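Local coordinates for protein polyguluronate lyase (Corynebacterium sp., PDB 1UAI) that probably cleaves the poly(alpha-L-guluronate) blocks of alginate as a lyase built on a jellyroll beta-sandwich, at residues 143-148 against 179-184. Residues are numbered along the deposited sequence; the frame is centred on the assembly and turned at random.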
ATOM      1  N   THR A 143       4.386 -15.326  -2.937  1.00  6.61           N
ATOM      2  CA  THR A 143       3.425 -14.408  -3.540  1.00  6.29           C
ATOM      3  C   THR A 143       2.036 -15.010  -3.747  1.00  6.02           C
ATOM      4  O   THR A 143       1.080 -14.277  -4.001  1.00  6.46           O
ATOM      5  CB  THR A 143       3.920 -13.907  -4.914  1.00  7.18           C
ATOM      6  OG1 THR A 143       4.100 -15.028  -5.788  1.00  8.60           O
ATOM      7  CG2 THR A 143       5.236 -13.155  -4.774  1.00  8.83           C
ATOM      8  N   HIS A 144       1.928 -16.334  -3.644  1.00  5.92           N
ATOM      9  CA  HIS A 144       0.652 -17.018  -3.847  1.00  6.34           C
ATOM     10  C   HIS A 144       0.179 -17.793  -2.615  1.00  6.32           C
ATOM     11  O   HIS A 144      -0.560 -18.769  -2.734  1.00  7.08           O
ATOM     12  CB  HIS A 144       0.765 -17.985  -5.031  1.00  7.66           C
ATOM     13  CG  HIS A 144       1.005 -17.314  -6.348  1.00  7.45           C
ATOM     14  ND1 HIS A 144       1.360 -18.014  -7.482  1.00 10.87           N
ATOM     15  CD2 HIS A 144       0.928 -16.013  -6.719  1.00  7.75           C
ATOM     16  CE1 HIS A 144       1.493 -17.175  -8.493  1.00 11.46           C
ATOM     17  NE2 HIS A 144       1.238 -15.954  -8.057  1.00  8.61           N
ATOM     18  N   HIS A 145       0.599 -17.352  -1.435  1.00  5.89           N
ATOM     19  CA  HIS A 145       0.229 -18.017  -0.189  1.00  6.16           C
ATOM     20  C   HIS A 145      -1.254 -18.384  -0.112  1.00  5.91           C
ATOM     21  O   HIS A 145      -1.604 -19.528   0.183  1.00  6.61           O
ATOM     22  CB  HIS A 145       0.614 -17.128   0.993  1.00  6.77           C
ATOM     23  CG  HIS A 145       0.105 -17.620   2.311  1.00  7.67           C
ATOM     24  ND1 HIS A 145       0.590 -18.755   2.926  1.00  9.55           N
ATOM     25  CD2 HIS A 145      -0.866 -17.137   3.122  1.00  9.39           C
ATOM     26  CE1 HIS A 145      -0.061 -18.949   4.059  1.00  9.72           C
ATOM     27  NE2 HIS A 145      -0.949 -17.982   4.201  1.00 10.83           N
ATOM     28  N   LYS A 146      -2.122 -17.413  -0.375  1.00  5.64           N
ATOM     29  CA  LYS A 146      -3.559 -17.650  -0.338  1.00  5.35           C
ATOM     30  C   LYS A 146      -4.279 -16.864  -1.421  1.00  5.53           C
ATOM     31  O   LYS A 146      -4.206 -15.638  -1.464  1.00  5.46           O
ATOM     32  CB  LYS A 146      -4.132 -17.264   1.032  1.00  6.91           C
ATOM     33  CG  LYS A 146      -5.660 -17.192   1.091  1.00  7.49           C
ATOM     34  CD  LYS A 146      -6.330 -18.535   0.838  1.00  8.87           C
ATOM     35  CE  LYS A 146      -7.845 -18.393   0.914  1.00  9.92           C
ATOM     36  NZ  LYS A 146      -8.548 -19.684   0.691  1.00 10.99           N
ATOM     37  N   LEU A 147      -4.957 -17.580  -2.309  1.00  5.76           N
ATOM     38  CA  LEU A 147      -5.729 -16.933  -3.358  1.00  5.43           C
ATOM     39  C   LEU A 147      -7.051 -16.499  -2.734  1.00  5.35           C
ATOM     40  O   LEU A 147      -7.800 -17.327  -2.219  1.00  6.05           O
ATOM     41  CB  LEU A 147      -6.015 -17.907  -4.506  1.00  6.52           C
ATOM     42  CG  LEU A 147      -6.953 -17.371  -5.592  1.00  6.31           C
ATOM     43  CD1 LEU A 147      -6.244 -16.296  -6.402  1.00  6.38           C
ATOM     44  CD2 LEU A 147      -7.403 -18.511  -6.496  1.00  6.14           C
ATOM     45  N   VAL A 148      -7.326 -15.201  -2.755  1.00  5.18           N
ATOM     46  CA  VAL A 148      -8.578 -14.690  -2.214  1.00  5.89           C
ATOM     47  C   VAL A 148      -9.666 -14.929  -3.260  1.00  5.36           C
ATOM     48  O   VAL A 148     -10.742 -15.443  -2.951  1.00  5.73           O
ATOM     49  CB  VAL A 148      -8.473 -13.182  -1.907  1.00  5.05           C
ATOM     50  CG1 VAL A 148      -9.823 -12.645  -1.456  1.00  6.16           C
ATOM     51  CG2 VAL A 148      -7.419 -12.950  -0.829  1.00  6.38           C
ATOM     52  N   THR A 179      -6.698 -16.054   5.889  1.00  6.63           N
ATOM     53  CA  THR A 179      -5.563 -16.825   6.363  1.00  6.79           C
ATOM     54  C   THR A 179      -5.075 -16.298   7.701  1.00  5.75           C
ATOM     55  O   THR A 179      -5.332 -15.147   8.062  1.00  6.70           O
ATOM     56  CB  THR A 179      -4.388 -16.761   5.355  1.00  7.43           C
ATOM     57  OG1 THR A 179      -3.337 -17.634   5.787  1.00  8.84           O
ATOM     58  CG2 THR A 179      -3.839 -15.339   5.253  1.00  8.79           C
ATOM     59  N   THR A 180      -4.394 -17.167   8.440  1.00  6.22           N
ATOM     60  CA  THR A 180      -3.809 -16.816   9.724  1.00  6.78           C
ATOM     61  C   THR A 180      -2.338 -17.177   9.575  1.00  6.90           C
ATOM     62  O   THR A 180      -2.000 -18.329   9.295  1.00  8.28           O
ATOM     63  CB  THR A 180      -4.431 -17.616  10.882  1.00  7.27           C
ATOM     64  OG1 THR A 180      -5.830 -17.320  10.961  1.00  7.84           O
ATOM     65  CG2 THR A 180      -3.771 -17.242  12.201  1.00  8.94           C
ATOM     66  N   ILE A 181      -1.473 -16.182   9.740  1.00  7.30           N
ATOM     67  CA  ILE A 181      -0.038 -16.364   9.586  1.00  8.11           C
ATOM     68  C   ILE A 181       0.714 -16.205  10.899  1.00  7.82           C
ATOM     69  O   ILE A 181       0.519 -15.227  11.619  1.00  7.64           O
ATOM     70  CB  ILE A 181       0.512 -15.345   8.559  1.00  8.71           C
ATOM     71  CG1 ILE A 181      -0.135 -15.598   7.193  1.00  8.41           C
ATOM     72  CG2 ILE A 181       2.028 -15.441   8.472  1.00 10.29           C
ATOM     73  CD1 ILE A 181       0.153 -14.526   6.164  1.00  8.88           C
ATOM     74  N   SER A 182       1.568 -17.173  11.211  1.00  8.85           N
ATOM     75  CA  SER A 182       2.368 -17.115  12.427  1.00 10.00           C
ATOM     76  C   SER A 182       3.460 -16.075  12.207  1.00  9.71           C
ATOM     77  O   SER A 182       4.172 -16.112  11.203  1.00 10.49           O
ATOM     78  CB  SER A 182       2.991 -18.480  12.726  1.00 12.07           C
ATOM     79  OG  SER A 182       1.993 -19.444  13.011  1.00 17.22           O
ATOM     80  N   HIS A 183       3.586 -15.146  13.147  1.00  9.26           N
ATOM     81  CA  HIS A 183       4.576 -14.080  13.048  1.00  9.08           C
ATOM     82  C   HIS A 183       4.862 -13.573  14.457  1.00  8.99           C
ATOM     83  O   HIS A 183       3.960 -13.095  15.141  1.00  8.90           O
ATOM     84  CB  HIS A 183       4.015 -12.951  12.182  1.00  9.11           C
ATOM     85  CG  HIS A 183       4.989 -11.848  11.913  1.00  7.55           C
ATOM     86  ND1 HIS A 183       6.155 -12.039  11.203  1.00  8.45           N
ATOM     87  CD2 HIS A 183       4.959 -10.536  12.244  1.00  8.66           C
ATOM     88  CE1 HIS A 183       6.801 -10.891  11.107  1.00  8.78           C
ATOM     89  NE2 HIS A 183       6.097  -9.963  11.732  1.00  9.21           N
ATOM     90  N   THR A 184       6.118 -13.663  14.885  1.00 10.10           N
ATOM     91  CA  THR A 184       6.485 -13.248  16.235  1.00 12.02           C
ATOM     92  C   THR A 184       7.515 -12.129  16.339  1.00 11.70           C
ATOM     93  O   THR A 184       7.853 -11.698  17.440  1.00 12.67           O
ATOM     94  CB  THR A 184       7.015 -14.449  17.041  1.00 12.79           C
ATOM     95  OG1 THR A 184       8.159 -15.002  16.380  1.00 13.89           O
ATOM     96  CG2 THR A 184       5.941 -15.518  17.165  1.00 13.59           C
TER
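Lys146 and Thr179 make the closest backbone approach, 7.0 Å from CA to CA, so the strands 144-149 and 176-182 meet here through side chains. They belong to the two different sheets of the jellyroll sandwich: 144-149 pairs with 134-139, whereas 176-182 is an outermost strand of the other sheet within this chain and pairs with 168-173. The chain turns a corner at His145, and that residue reaches across. With CG anti to the backbone N (chi1 172°), its side chain extends toward Thr179, which comes to meet it from the opposite direction. Thr179 OG1 sits in the plane of the ring, at its edge, 2.9 Å from His145 NE2; the hydrogen bond is moderately bent (154°), and its geometry is compatible with either group giving the proton. Beside this bond Ile181 adds an apolar flank, CG1 lying oblique to the ring, 3.9 Å from His145 NE2, and CD1 4.1 Å from His145 CD2. Lys146 contributes only the root of its side chain, CB lying 4.4 Å from Thr179 CB. Ile137, backbone-bonded to Lys146, also touches Thr179, bringing strand 134-139 into the packing. One in-plane bond at the sandwich edge thus ties the corner of one sheet to the border strand of the other, and probably restrains the imidazole's rotation.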